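Local coordinates for protein trehalose-6-phosphate phosphatase (Neosartorya fumigata, PDB 5DXL) that belongs to the trehalose-phosphatase family of the HAD clan and joins a Rossmann-like core domain to a smaller alpha/beta cap domain, at residues E115-F120 with V137-H142; D28-P33 with L215-T220; L12-K17 with P209-C214. All blocks are in the same frame, centred on the assembly; numbering follows the deposited sequence.

Contact 1: E115-F120 with V137-H142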
ATOM      1  N   GLU A 115      -0.554  -4.229 -26.934  1.00 17.16           N
ATOM      2  CA  GLU A 115      -0.908  -2.990 -27.617  1.00 16.29           C
ATOM      3  C   GLU A 115      -0.054  -1.823 -27.129  1.00 19.03           C
ATOM      4  O   GLU A 115       0.373  -0.987 -27.921  1.00 16.97           O
ATOM      5  CB  GLU A 115      -2.387  -2.675 -27.423  1.00 20.70           C
ATOM      6  CG  GLU A 115      -2.883  -1.563 -28.326  1.00 28.83           C
ATOM      7  CD  GLU A 115      -4.393  -1.454 -28.354  1.00 33.36           C
ATOM      8  OE1 GLU A 115      -5.062  -2.374 -27.841  1.00 35.84           O
ATOM      9  OE2 GLU A 115      -4.905  -0.445 -28.889  1.00 46.26           O
ATOM     10  N   VAL A 116       0.202  -1.767 -25.826  1.00 17.90           N
ATOM     11  CA  VAL A 116       1.016  -0.682 -25.284  1.00 13.47           C
ATOM     12  C   VAL A 116       2.439  -0.746 -25.828  1.00 15.32           C
ATOM     13  O   VAL A 116       3.017   0.287 -26.167  1.00 14.83           O
ATOM     14  CB  VAL A 116       1.027  -0.699 -23.733  1.00 13.43           C
ATOM     15  CG1 VAL A 116       2.047   0.309 -23.178  1.00 13.91           C
ATOM     16  CG2 VAL A 116      -0.354  -0.378 -23.200  1.00 15.26           C
HETATM   17  N   MSE A 117       3.005  -1.946 -25.947  1.00 13.14           N
HETATM   18  CA  MSE A 117       4.326  -2.099 -26.549  1.00 14.71           C
HETATM   19  C   MSE A 117       4.343  -1.597 -28.000  1.00 16.17           C
HETATM   20  O   MSE A 117       5.269  -0.905 -28.415  1.00 17.54           O
HETATM   21  CB  MSE A 117       4.783  -3.559 -26.502  1.00 16.21           C
HETATM   22  CG  MSE A 117       5.205  -4.038 -25.117  1.00 17.76           C
HETATM   23 SE   MSE A 117       6.644  -2.936 -24.362  1.00 22.67          SE
HETATM   24  CE  MSE A 117       8.019  -3.330 -25.664  1.00 18.06           C
ATOM     25  N   GLU A 118       3.308  -1.952 -28.757  1.00 15.70           N
ATOM     26  CA  GLU A 118       3.215  -1.550 -30.153  1.00 20.19           C
ATOM     27  C   GLU A 118       3.179  -0.023 -30.262  1.00 20.29           C
ATOM     28  O   GLU A 118       3.900   0.572 -31.076  1.00 17.76           O
ATOM     29  CB  GLU A 118       1.978  -2.185 -30.797  1.00 21.86           C
ATOM     30  CG  GLU A 118       1.948  -2.111 -32.305  1.00 34.72           C
ATOM     31  CD  GLU A 118       0.860  -2.988 -32.896  1.00 44.62           C
ATOM     32  OE1 GLU A 118       0.357  -3.882 -32.176  1.00 39.48           O
ATOM     33  OE2 GLU A 118       0.508  -2.778 -34.076  1.00 49.51           O
ATOM     34  N   VAL A 119       2.355   0.600 -29.427  1.00 16.59           N
ATOM     35  CA  VAL A 119       2.230   2.052 -29.392  1.00 17.27           C
ATOM     36  C   VAL A 119       3.525   2.714 -28.918  1.00 20.53           C
ATOM     37  O   VAL A 119       4.025   3.651 -29.545  1.00 16.04           O
ATOM     38  CB  VAL A 119       1.072   2.488 -28.486  1.00 17.78           C
ATOM     39  CG1 VAL A 119       1.114   3.992 -28.217  1.00 16.93           C
ATOM     40  CG2 VAL A 119      -0.265   2.079 -29.091  1.00 19.70           C
ATOM     41  N   PHE A 120       4.074   2.237 -27.806  1.00 14.64           N
ATOM     42  CA  PHE A 120       5.335   2.793 -27.329  1.00 12.59           C
ATOM     43  C   PHE A 120       6.467   2.620 -28.355  1.00 17.00           C
ATOM     44  O   PHE A 120       7.301   3.513 -28.517  1.00 15.87           O
ATOM     45  CB  PHE A 120       5.743   2.147 -25.988  1.00 11.59           C
ATOM     46  CG  PHE A 120       5.055   2.724 -24.767  1.00 11.48           C
ATOM     47  CD1 PHE A 120       4.241   3.840 -24.835  1.00 12.35           C
ATOM     48  CD2 PHE A 120       5.250   2.125 -23.522  1.00 10.66           C
ATOM     49  CE1 PHE A 120       3.628   4.349 -23.686  1.00 11.94           C
ATOM     50  CE2 PHE A 120       4.651   2.630 -22.370  1.00 10.21           C
ATOM     51  CZ  PHE A 120       3.839   3.737 -22.451  1.00 11.68           C
ATOM     52  N   VAL A 137       4.758  -5.927 -14.691  1.00 18.38           N
ATOM     53  CA  VAL A 137       3.385  -5.490 -14.735  1.00 18.51           C
ATOM     54  C   VAL A 137       3.247  -4.057 -15.253  1.00 20.58           C
ATOM     55  O   VAL A 137       2.176  -3.653 -15.711  1.00 28.16           O
ATOM     56  CB  VAL A 137       2.751  -5.621 -13.359  1.00 27.59           C
ATOM     57  CG1 VAL A 137       1.285  -5.854 -13.501  1.00 27.54           C
ATOM     58  CG2 VAL A 137       3.355  -6.821 -12.649  1.00 28.13           C
ATOM     59  N   ALA A 138       4.319  -3.282 -15.200  1.00 14.83           N
ATOM     60  CA  ALA A 138       4.219  -1.909 -15.675  1.00 14.46           C
ATOM     61  C   ALA A 138       5.102  -1.675 -16.883  1.00 15.02           C
ATOM     62  O   ALA A 138       6.224  -2.158 -16.939  1.00 15.26           O
ATOM     63  CB  ALA A 138       4.576  -0.941 -14.574  1.00 15.81           C
ATOM     64  N   LEU A 139       4.595  -0.904 -17.843  1.00 10.59           N
ATOM     65  CA  LEU A 139       5.371  -0.545 -19.026  1.00 10.73           C
ATOM     66  C   LEU A 139       5.577   0.957 -19.020  1.00  9.92           C
ATOM     67  O   LEU A 139       4.626   1.707 -18.840  1.00 12.18           O
ATOM     68  CB  LEU A 139       4.656  -0.980 -20.309  1.00 10.72           C
ATOM     69  CG  LEU A 139       4.410  -2.481 -20.502  1.00 14.57           C
ATOM     70  CD1 LEU A 139       3.695  -2.741 -21.818  1.00 14.21           C
ATOM     71  CD2 LEU A 139       5.706  -3.223 -20.447  1.00 21.52           C
ATOM     72  N   THR A 140       6.818   1.388 -19.203  1.00  7.94           N
ATOM     73  CA  THR A 140       7.129   2.810 -19.078  1.00 10.02           C
ATOM     74  C   THR A 140       7.882   3.336 -20.292  1.00 10.48           C
ATOM     75  O   THR A 140       8.886   2.761 -20.719  1.00 12.04           O
ATOM     76  CB  THR A 140       7.956   3.084 -17.806  1.00 12.87           C
ATOM     77  OG1 THR A 140       7.267   2.549 -16.672  1.00 15.21           O
ATOM     78  CG2 THR A 140       8.124   4.589 -17.608  1.00 12.03           C
ATOM     79  N   TRP A 141       7.376   4.429 -20.857  1.00 10.59           N
ATOM     80  CA  TRP A 141       8.052   5.103 -21.955  1.00 11.95           C
ATOM     81  C   TRP A 141       8.839   6.292 -21.405  1.00  9.26           C
ATOM     82  O   TRP A 141       8.257   7.179 -20.803  1.00 10.72           O
ATOM     83  CB  TRP A 141       7.035   5.561 -23.016  1.00 11.98           C
ATOM     84  CG  TRP A 141       7.695   6.104 -24.243  1.00  9.97           C
ATOM     85  CD1 TRP A 141       8.604   5.460 -25.030  1.00 10.51           C
ATOM     86  CD2 TRP A 141       7.509   7.404 -24.826  1.00 13.60           C
ATOM     87  NE1 TRP A 141       8.990   6.274 -26.074  1.00 13.16           N
ATOM     88  CE2 TRP A 141       8.334   7.469 -25.965  1.00 12.12           C
ATOM     89  CE3 TRP A 141       6.721   8.509 -24.499  1.00 13.00           C
ATOM     90  CZ2 TRP A 141       8.396   8.604 -26.776  1.00 13.22           C
ATOM     91  CZ3 TRP A 141       6.788   9.639 -25.311  1.00 15.12           C
ATOM     92  CH2 TRP A 141       7.617   9.671 -26.429  1.00 12.97           C
ATOM     93  N   HIS A 142      10.157   6.274 -21.589  1.00  9.96           N
ATOM     94  CA  HIS A 142      11.055   7.309 -21.061  1.00 10.40           C
ATOM     95  C   HIS A 142      11.479   8.253 -22.173  1.00 11.71           C
ATOM     96  O   HIS A 142      11.831   7.797 -23.253  1.00 12.20           O
ATOM     97  CB  HIS A 142      12.322   6.685 -20.453  1.00 12.87           C
ATOM     98  CG  HIS A 142      12.087   5.849 -19.227  1.00 13.95           C
ATOM     99  ND1 HIS A 142      12.216   6.355 -17.950  1.00 19.48           N
ATOM    100  CD2 HIS A 142      11.770   4.541 -19.083  1.00 14.16           C
ATOM    101  CE1 HIS A 142      11.978   5.395 -17.072  1.00 18.81           C
ATOM    102  NE2 HIS A 142      11.712   4.282 -17.733  1.00 14.51           N
TER

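Contact 2: D28-P33 with L215-T220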
ATOM      1  N   ASP A  28       8.361  -0.060   4.681  1.00  9.97           N
ATOM      2  CA  ASP A  28       9.450   0.917   4.669  1.00 10.46           C
ATOM      3  C   ASP A  28       8.954   2.321   4.968  1.00  9.56           C
ATOM      4  O   ASP A  28       7.921   2.738   4.458  1.00 11.47           O
ATOM      5  CB  ASP A  28      10.163   0.901   3.315  1.00  9.75           C
ATOM      6  CG  ASP A  28      10.957  -0.363   3.106  1.00 13.05           C
ATOM      7  OD1 ASP A  28      12.018  -0.504   3.754  1.00 14.84           O
ATOM      8  OD2 ASP A  28      10.517  -1.227   2.324  1.00 11.88           O
ATOM      9  N   GLY A  29       9.687   3.047   5.807  1.00 10.90           N
ATOM     10  CA  GLY A  29       9.282   4.388   6.199  1.00 11.60           C
ATOM     11  C   GLY A  29       8.156   4.474   7.218  1.00 11.96           C
ATOM     12  O   GLY A  29       7.844   5.562   7.713  1.00 11.34           O
ATOM     13  N   THR A  30       7.560   3.329   7.537  1.00 10.22           N
ATOM     14  CA  THR A  30       6.371   3.293   8.381  1.00 11.27           C
ATOM     15  C   THR A  30       6.632   2.423   9.605  1.00 10.66           C
ATOM     16  O   THR A  30       6.561   2.912  10.729  1.00 11.79           O
ATOM     17  CB  THR A  30       5.149   2.775   7.583  1.00  9.38           C
ATOM     18  OG1 THR A  30       4.887   3.657   6.489  1.00 11.08           O
ATOM     19  CG2 THR A  30       3.902   2.730   8.476  1.00  9.71           C
ATOM     20  N   LEU A  31       6.982   1.156   9.394  1.00 10.42           N
ATOM     21  CA  LEU A  31       7.346   0.266  10.492  1.00 10.66           C
ATOM     22  C   LEU A  31       8.843   0.321  10.780  1.00 10.51           C
ATOM     23  O   LEU A  31       9.293  -0.105  11.842  1.00 13.33           O
ATOM     24  CB  LEU A  31       6.932  -1.179  10.180  1.00 10.81           C
ATOM     25  CG  LEU A  31       5.424  -1.420  10.137  1.00 10.42           C
ATOM     26  CD1 LEU A  31       5.080  -2.780   9.507  1.00 11.73           C
ATOM     27  CD2 LEU A  31       4.883  -1.326  11.563  1.00 13.91           C
ATOM     28  N   THR A  32       9.601   0.844   9.819  1.00 12.51           N
ATOM     29  CA  THR A  32      11.058   0.887   9.925  1.00 13.74           C
ATOM     30  C   THR A  32      11.557   2.144   9.222  1.00 12.58           C
ATOM     31  O   THR A  32      10.921   2.633   8.303  1.00 11.93           O
ATOM     32  CB  THR A  32      11.693  -0.383   9.319  1.00 15.12           C
ATOM     33  OG1 THR A  32      13.041  -0.534   9.791  1.00 17.67           O
ATOM     34  CG2 THR A  32      11.653  -0.355   7.795  1.00 15.38           C
ATOM     35  N   PRO A  33      12.688   2.694   9.670  1.00 12.97           N
ATOM     36  CA  PRO A  33      13.143   3.946   9.058  1.00 14.70           C
ATOM     37  C   PRO A  33      13.520   3.836   7.581  1.00 15.49           C
ATOM     38  O   PRO A  33      13.913   2.762   7.116  1.00 15.22           O
ATOM     39  CB  PRO A  33      14.382   4.305   9.898  1.00 19.44           C
ATOM     40  CG  PRO A  33      14.137   3.657  11.214  1.00 20.64           C
ATOM     41  CD  PRO A  33      13.440   2.358  10.892  1.00 15.45           C
ATOM     42  N   LEU A 215      -1.682   2.833   8.406  1.00  8.56           N
ATOM     43  CA  LEU A 215      -0.457   3.617   8.592  1.00  7.64           C
ATOM     44  C   LEU A 215       0.425   3.614   7.355  1.00  8.46           C
ATOM     45  O   LEU A 215       0.672   2.561   6.757  1.00  9.58           O
ATOM     46  CB  LEU A 215       0.344   3.065   9.779  1.00  9.00           C
ATOM     47  CG  LEU A 215      -0.182   3.460  11.166  1.00 11.55           C
ATOM     48  CD1 LEU A 215       0.120   2.370  12.192  1.00 13.15           C
ATOM     49  CD2 LEU A 215       0.496   4.756  11.573  1.00 14.46           C
ATOM     50  N   GLY A 216       0.931   4.789   6.996  1.00  9.36           N
ATOM     51  CA  GLY A 216       1.810   4.902   5.842  1.00  9.90           C
ATOM     52  C   GLY A 216       2.470   6.265   5.803  1.00  9.86           C
ATOM     53  O   GLY A 216       1.921   7.242   6.317  1.00 10.11           O
ATOM     54  N   ASP A 217       3.643   6.335   5.176  1.00  9.56           N
ATOM     55  CA  ASP A 217       4.423   7.571   5.172  1.00 10.97           C
ATOM     56  C   ASP A 217       4.463   8.296   3.839  1.00 12.63           C
ATOM     57  O   ASP A 217       4.836   9.463   3.792  1.00 12.60           O
ATOM     58  CB  ASP A 217       5.865   7.279   5.579  1.00 10.50           C
ATOM     59  CG  ASP A 217       6.584   6.417   4.562  1.00 14.03           C
ATOM     60  OD1 ASP A 217       6.033   5.361   4.202  1.00 13.33           O
ATOM     61  OD2 ASP A 217       7.698   6.787   4.132  1.00 16.91           O
ATOM     62  N   ASP A 218       4.115   7.614   2.757  1.00 10.38           N
ATOM     63  CA  ASP A 218       4.434   8.185   1.446  1.00 12.56           C
ATOM     64  C   ASP A 218       3.224   8.550   0.592  1.00 16.79           C
ATOM     65  O   ASP A 218       2.078   8.448   1.024  1.00 14.96           O
ATOM     66  CB  ASP A 218       5.387   7.239   0.683  1.00 14.06           C
ATOM     67  CG  ASP A 218       4.735   5.929   0.208  1.00 14.87           C
ATOM     68  OD1 ASP A 218       3.500   5.815   0.075  1.00 14.77           O
ATOM     69  OD2 ASP A 218       5.505   4.988  -0.070  1.00 18.56           O
ATOM     70  N   PHE A 219       3.511   9.001  -0.626  1.00 18.58           N
ATOM     71  CA  PHE A 219       2.492   9.492  -1.544  1.00 20.45           C
ATOM     72  C   PHE A 219       1.517   8.385  -1.937  1.00 14.82           C
ATOM     73  O   PHE A 219       0.319   8.630  -2.049  1.00 21.42           O
ATOM     74  CB  PHE A 219       3.171  10.095  -2.786  1.00 18.82           C
ATOM     75  CG  PHE A 219       2.219  10.695  -3.783  1.00 34.74           C
ATOM     76  CD1 PHE A 219       1.758  11.992  -3.628  1.00 38.00           C
ATOM     77  CD2 PHE A 219       1.808   9.971  -4.893  1.00 35.31           C
ATOM     78  CE1 PHE A 219       0.890  12.555  -4.554  1.00 40.58           C
ATOM     79  CE2 PHE A 219       0.937  10.527  -5.821  1.00 37.90           C
ATOM     80  CZ  PHE A 219       0.480  11.820  -5.649  1.00 38.62           C
ATOM     81  N   THR A 220       2.026   7.171  -2.121  1.00 16.66           N
ATOM     82  CA  THR A 220       1.184   6.037  -2.489  1.00 18.91           C
ATOM     83  C   THR A 220       0.264   5.631  -1.338  1.00 20.81           C
ATOM     84  O   THR A 220      -0.857   5.164  -1.554  1.00 20.29           O
ATOM     85  CB  THR A 220       2.029   4.806  -2.933  1.00 24.05           C
ATOM     86  OG1 THR A 220       2.368   3.986  -1.804  1.00 30.57           O
ATOM     87  CG2 THR A 220       3.296   5.256  -3.637  1.00 28.37           C
TER

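Contact 3: L12-K17 with P209-C214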
ATOM      1  N   LEU A  12      -6.760   3.384  21.854  1.00 14.42           N
ATOM      2  CA  LEU A  12      -6.793   2.236  22.750  1.00 17.47           C
ATOM      3  C   LEU A  12      -8.232   1.919  23.159  1.00 17.04           C
ATOM      4  O   LEU A  12      -8.633   0.755  23.214  1.00 15.60           O
ATOM      5  CB  LEU A  12      -5.928   2.502  23.980  1.00 16.24           C
ATOM      6  CG  LEU A  12      -5.898   1.374  25.006  1.00 17.88           C
ATOM      7  CD1 LEU A  12      -5.327   0.116  24.366  1.00 20.06           C
ATOM      8  CD2 LEU A  12      -5.102   1.791  26.237  1.00 25.07           C
ATOM      9  N   LYS A  13      -9.016   2.959  23.424  1.00 18.15           N
ATOM     10  CA  LYS A  13     -10.407   2.767  23.818  1.00 19.87           C
ATOM     11  C   LYS A  13     -11.212   2.052  22.727  1.00 20.48           C
ATOM     12  O   LYS A  13     -11.958   1.110  23.012  1.00 21.55           O
ATOM     13  CB  LYS A  13     -11.055   4.110  24.161  1.00 23.52           C
ATOM     14  CG  LYS A  13     -12.465   3.987  24.721  1.00 25.46           C
ATOM     15  CD  LYS A  13     -13.099   5.359  24.947  1.00 30.72           C
ATOM     16  CE  LYS A  13     -14.502   5.214  25.514  1.00 38.49           C
ATOM     17  NZ  LYS A  13     -15.236   6.505  25.539  1.00 41.17           N
ATOM     18  N   GLN A  14     -11.057   2.471  21.477  1.00 15.74           N
ATOM     19  CA  GLN A  14     -11.811   1.825  20.412  1.00 15.29           C
ATOM     20  C   GLN A  14     -11.267   0.420  20.124  1.00 16.40           C
ATOM     21  O   GLN A  14     -12.025  -0.478  19.779  1.00 17.06           O
ATOM     22  CB  GLN A  14     -11.810   2.683  19.144  1.00 16.81           C
ATOM     23  CG  GLN A  14     -12.760   2.195  18.063  1.00 16.50           C
ATOM     24  CD  GLN A  14     -14.211   2.069  18.549  1.00 21.89           C
ATOM     25  OE1 GLN A  14     -14.632   2.756  19.486  1.00 25.45           O
ATOM     26  NE2 GLN A  14     -14.974   1.192  17.906  1.00 18.94           N
ATOM     27  N   TYR A  15      -9.958   0.233  20.278  1.00 14.13           N
ATOM     28  CA  TYR A  15      -9.340  -1.091  20.122  1.00 12.77           C
ATOM     29  C   TYR A  15      -9.965  -2.096  21.083  1.00 18.02           C
ATOM     30  O   TYR A  15     -10.348  -3.199  20.686  1.00 15.55           O
ATOM     31  CB  TYR A  15      -7.830  -1.011  20.364  1.00 14.73           C
ATOM     32  CG  TYR A  15      -7.071  -2.319  20.181  1.00 14.05           C
ATOM     33  CD1 TYR A  15      -6.808  -2.828  18.918  1.00 12.04           C
ATOM     34  CD2 TYR A  15      -6.589  -3.018  21.276  1.00 17.06           C
ATOM     35  CE1 TYR A  15      -6.095  -4.012  18.750  1.00 13.78           C
ATOM     36  CE2 TYR A  15      -5.880  -4.202  21.117  1.00 17.31           C
ATOM     37  CZ  TYR A  15      -5.635  -4.689  19.847  1.00 17.69           C
ATOM     38  OH  TYR A  15      -4.934  -5.870  19.698  1.00 22.04           O
ATOM     39  N   ARG A  16     -10.066  -1.700  22.346  1.00 17.39           N
ATOM     40  CA  ARG A  16     -10.651  -2.577  23.374  1.00 18.99           C
ATOM     41  C   ARG A  16     -12.118  -2.901  23.106  1.00 22.23           C
ATOM     42  O   ARG A  16     -12.583  -4.010  23.366  1.00 23.63           O
ATOM     43  CB  ARG A  16     -10.517  -1.937  24.747  1.00 18.92           C
ATOM     44  CG  ARG A  16      -9.125  -1.978  25.312  1.00 20.21           C
ATOM     45  CD  ARG A  16      -9.117  -1.386  26.721  1.00 28.50           C
ATOM     46  NE  ARG A  16      -7.824  -1.564  27.367  1.00 32.38           N
ATOM     47  CZ  ARG A  16      -7.226  -0.646  28.115  1.00 35.79           C
ATOM     48  NH1 ARG A  16      -7.807   0.531  28.327  1.00 36.48           N
ATOM     49  NH2 ARG A  16      -6.040  -0.906  28.650  1.00 36.29           N
ATOM     50  N   LYS A  17     -12.845  -1.923  22.588  1.00 21.44           N
ATOM     51  CA  LYS A  17     -14.274  -2.052  22.342  1.00 25.56           C
ATOM     52  C   LYS A  17     -14.566  -2.947  21.133  1.00 28.28           C
ATOM     53  O   LYS A  17     -15.562  -3.673  21.094  1.00 25.24           O
ATOM     54  CB  LYS A  17     -14.870  -0.657  22.141  1.00 29.71           C
ATOM     55  CG  LYS A  17     -16.378  -0.571  22.076  1.00 35.51           C
ATOM     56  CD  LYS A  17     -16.794   0.897  22.045  1.00 38.12           C
ATOM     57  CE  LYS A  17     -18.293   1.061  21.896  1.00 46.32           C
ATOM     58  NZ  LYS A  17     -19.028   0.463  23.043  1.00 59.48           N
ATOM     59  N   PRO A 209     -15.399  -4.374  10.504  1.00 26.43           N
ATOM     60  CA  PRO A 209     -14.541  -4.190  11.674  1.00 22.89           C
ATOM     61  C   PRO A 209     -14.906  -2.904  12.390  1.00 21.91           C
ATOM     62  O   PRO A 209     -15.232  -1.924  11.725  1.00 23.95           O
ATOM     63  CB  PRO A 209     -13.128  -4.119  11.074  1.00 21.78           C
ATOM     64  CG  PRO A 209     -13.331  -3.673   9.679  1.00 22.43           C
ATOM     65  CD  PRO A 209     -14.657  -4.254   9.240  1.00 28.66           C
ATOM     66  N   GLU A 210     -14.875  -2.914  13.714  1.00 19.90           N
ATOM     67  CA  GLU A 210     -15.169  -1.723  14.504  1.00 22.02           C
ATOM     68  C   GLU A 210     -13.901  -0.934  14.793  1.00 19.22           C
ATOM     69  O   GLU A 210     -13.927   0.055  15.514  1.00 19.06           O
ATOM     70  CB  GLU A 210     -15.845  -2.096  15.824  1.00 25.65           C
ATOM     71  CG  GLU A 210     -17.238  -2.688  15.694  1.00 31.29           C
ATOM     72  CD  GLU A 210     -17.659  -3.392  16.970  1.00 36.87           C
ATOM     73  OE1 GLU A 210     -17.298  -4.577  17.139  1.00 32.24           O
ATOM     74  OE2 GLU A 210     -18.322  -2.753  17.815  1.00 46.97           O
ATOM     75  N   PHE A 211     -12.783  -1.394  14.239  1.00 18.55           N
ATOM     76  CA  PHE A 211     -11.508  -0.710  14.440  1.00 16.21           C
ATOM     77  C   PHE A 211     -10.663  -0.916  13.196  1.00 13.54           C
ATOM     78  O   PHE A 211     -10.427  -2.050  12.783  1.00 13.88           O
ATOM     79  CB  PHE A 211     -10.800  -1.246  15.687  1.00 15.21           C
ATOM     80  CG  PHE A 211      -9.434  -0.652  15.942  1.00 11.60           C
ATOM     81  CD1 PHE A 211      -9.266   0.382  16.848  1.00 14.36           C
ATOM     82  CD2 PHE A 211      -8.310  -1.165  15.296  1.00 12.50           C
ATOM     83  CE1 PHE A 211      -8.006   0.910  17.106  1.00 15.65           C
ATOM     84  CE2 PHE A 211      -7.046  -0.640  15.550  1.00 11.85           C
ATOM     85  CZ  PHE A 211      -6.891   0.386  16.452  1.00 12.67           C
ATOM     86  N   VAL A 212     -10.218   0.184  12.598  1.00 11.95           N
ATOM     87  CA  VAL A 212      -9.294   0.131  11.464  1.00  9.50           C
ATOM     88  C   VAL A 212      -8.144   1.077  11.746  1.00 11.53           C
ATOM     89  O   VAL A 212      -8.366   2.251  12.027  1.00 13.23           O
ATOM     90  CB  VAL A 212      -9.960   0.535  10.134  1.00 12.04           C
ATOM     91  CG1 VAL A 212      -8.961   0.440   8.995  1.00 10.71           C
ATOM     92  CG2 VAL A 212     -11.178  -0.342   9.862  1.00 12.87           C
ATOM     93  N   LEU A 213      -6.921   0.558  11.716  1.00  8.96           N
ATOM     94  CA  LEU A 213      -5.734   1.405  11.818  1.00  7.63           C
ATOM     95  C   LEU A 213      -4.923   1.248  10.553  1.00  7.27           C
ATOM     96  O   LEU A 213      -4.498   0.139  10.206  1.00  8.34           O
ATOM     97  CB  LEU A 213      -4.890   1.035  13.035  1.00  9.19           C
ATOM     98  CG  LEU A 213      -3.551   1.782  13.187  1.00  9.33           C
ATOM     99  CD1 LEU A 213      -3.736   3.293  13.337  1.00  9.87           C
ATOM    100  CD2 LEU A 213      -2.800   1.246  14.402  1.00  9.26           C
ATOM    101  N   CYS A 214      -4.716   2.360   9.861  1.00  7.30           N
ATOM    102  CA  CYS A 214      -4.041   2.348   8.578  1.00  8.03           C
ATOM    103  C   CYS A 214      -2.894   3.333   8.628  1.00  9.80           C
ATOM    104  O   CYS A 214      -3.116   4.515   8.878  1.00  9.43           O
ATOM    105  CB  CYS A 214      -5.026   2.704   7.470  1.00  9.74           C
ATOM    106  SG  CYS A 214      -4.323   2.864   5.811  1.00 11.51           S
TER
HETATM  107  O   HOH W   1     -17.688   0.179  18.267  1.00 32.81           O

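Contact 1: E115-F120 with V137-H142
Helix segment 115-120 and strand 139-142 run side by side in the same direction, with Val116 beside Leu139 and Phe120 beside Trp141. The short axes come within 9.6 Å at an angle of 7°. No hydrogen bond joins the two segments, so the contact is made by apolar and aromatic side chains. Leu139 CD1 reaches the helix and meets Val116 CG1 at 3.7 Å. It also touches Met117, present as selenomethionine, lying 3.9 Å from Met117 SE. The side chains of Met117 and Leu139 cross at about a right angle. This is helix 112-125 lying against the four-stranded antiparallel sheet of the cap domain, as in the cap of related HAD proteins. Phe120 sits between two neighbours. Trp141 CB lies 3.5 Å above the Phe120 ring centroid, a CH-pi contact over one face. Val116 CG1 covers the opposite face toward the rim. Leu139 O approaches the ring edge at Phe120 CE2, 3.6 Å away. Trp141 CG, anti to its backbone N (chi1 -173°), is 4.2 Å from Phe120 CD1. The five-membered ring of Trp141 is slid aside from the Phe120 ring, with planes at 27° and little overlap. Thr124 OG1 hydrogen-bonds Phe120 O and, weakly, Trp141 NE1.

Contact 2: D28-P33 with L215-T220
Thr30 and Asp217 join two active-site loops of the HAD fold in a small, buried, partly polar contact. Both loops leave the C-terminal ends of neighbouring parallel strands, 21-25 and 211-216, in the Rossmann-like core. Segment 28-33 starts two residues after Asp26, the first aspartate of the DxDGT signature, and carries its DGT; this is the first conserved motif of the family. Segment 215-220 carries the GDD sequence of the fourth motif. In HAD relatives the acidic residues of these motifs surround a magnesium ion, and the closeness of Asp217 and Asp218 to Asp26 is consistent with such a site here.

Thr30 uses both branches. Its methyl, CG2, lies against the strand end and meets Leu215 CB at 3.8 Å. Thr30 OG1 gives a weak hydrogen bond to Asp217 OD1, 3.1 Å long. The same hydroxyl oxygen rests 3.4 Å from Gly216 CA.

Asp217 CG stands between its own backbone N and carbonyl carbon (chi1 66°), and the carboxylate lies against the backbone of Gly29. Gly29 O is 3.4 Å from Asp217 CB, and Gly29 CA is 3.5 Å from Asp217 OD2. The positive phi of Gly29, 76°, favours glycine. Asp28 O and Asp217 OD1 are also close, at 3.2 Å, but both are acceptors and form no bond. The carboxylate of Asp28 leads away from this contact to a salt bridge with Arg68. The backbone O of Asp217 accepts a hydrogen bond from Lys248 NZ. Within 215-220, Thr220 OG1 donates to Asp218 OD1 over 2.9 Å, meeting it on the syn side and 22° out of the carboxylate plane.

Contact 3: L12-K17 with P209-C214
Gln14 reaches from helix 8-17 to Glu210 and Phe211, where the chain enters the core sheet. Strand 211-216 is central to the parallel part of this Rossmann-like HAD sheet, and the helix packs at the N-terminal end of the strand, the end opposite the active-site loops. Gln14 CB lies 4.1 Å from Phe211 CD1. The next atom, Gln14 CG, also faces that ring carbon and comes 3.5 Å from Glu210 O. The chain then bends (chi2 56°), which places CD, and the amide lies near Glu210 O with its plane almost parallel to the Phe211 ring. At the tip, Gln14 NE2 donates to Glu210 O over 2.8 Å, with an N-H...O angle of 166°. The acceptor lies close to the amide plane. Gln14 NE2 also donates to a water 2.9 Å away, and this water donates in turn to Glu210 OE2. Two acceptors therefore hold the amide nitrogen. The other oxygen of the carboxylate, Glu210 OE1, makes a salt bridge with Arg19.

Next along the helix, Tyr15 adds a T-shaped stack. Its edge meets the face of Phe211, with ring centroids 5.4 Å apart and planes at 75°. Tyr15 CB packs 3.8 Å from Phe211 CE1. The far end of Tyr15 points elsewhere, with its hydroxyl hydrogen-bonded to Asn60, while Arg21 makes a cation-pi contact with its ring. Phe23 meets Phe211 from strand 21-25. At the stack itself, Tyr15 CD1 stands over the centre of the Phe211 ring, 4.0 Å above its plane.

In the fold
The contacts fall into two domains. Contact 1 belongs to the cap, with its four-stranded antiparallel sheet. Contacts 2 and 3 belong to the core and share strand 211-216: contact 3 takes its N-terminal part, contact 2 its end and the loop beyond. Their centres are about 20 Å apart. The centre of contact 1 is about 29 Å from that of contact 2 and about 43 Å from that of contact 3, across the chain's centre. Along the chain, segments 12-17 and 28-33 come first, both segments of contact 1 follow, and 209-214 and 215-220 come last. The cap is thus an insertion, and chain on both sides of it builds the core.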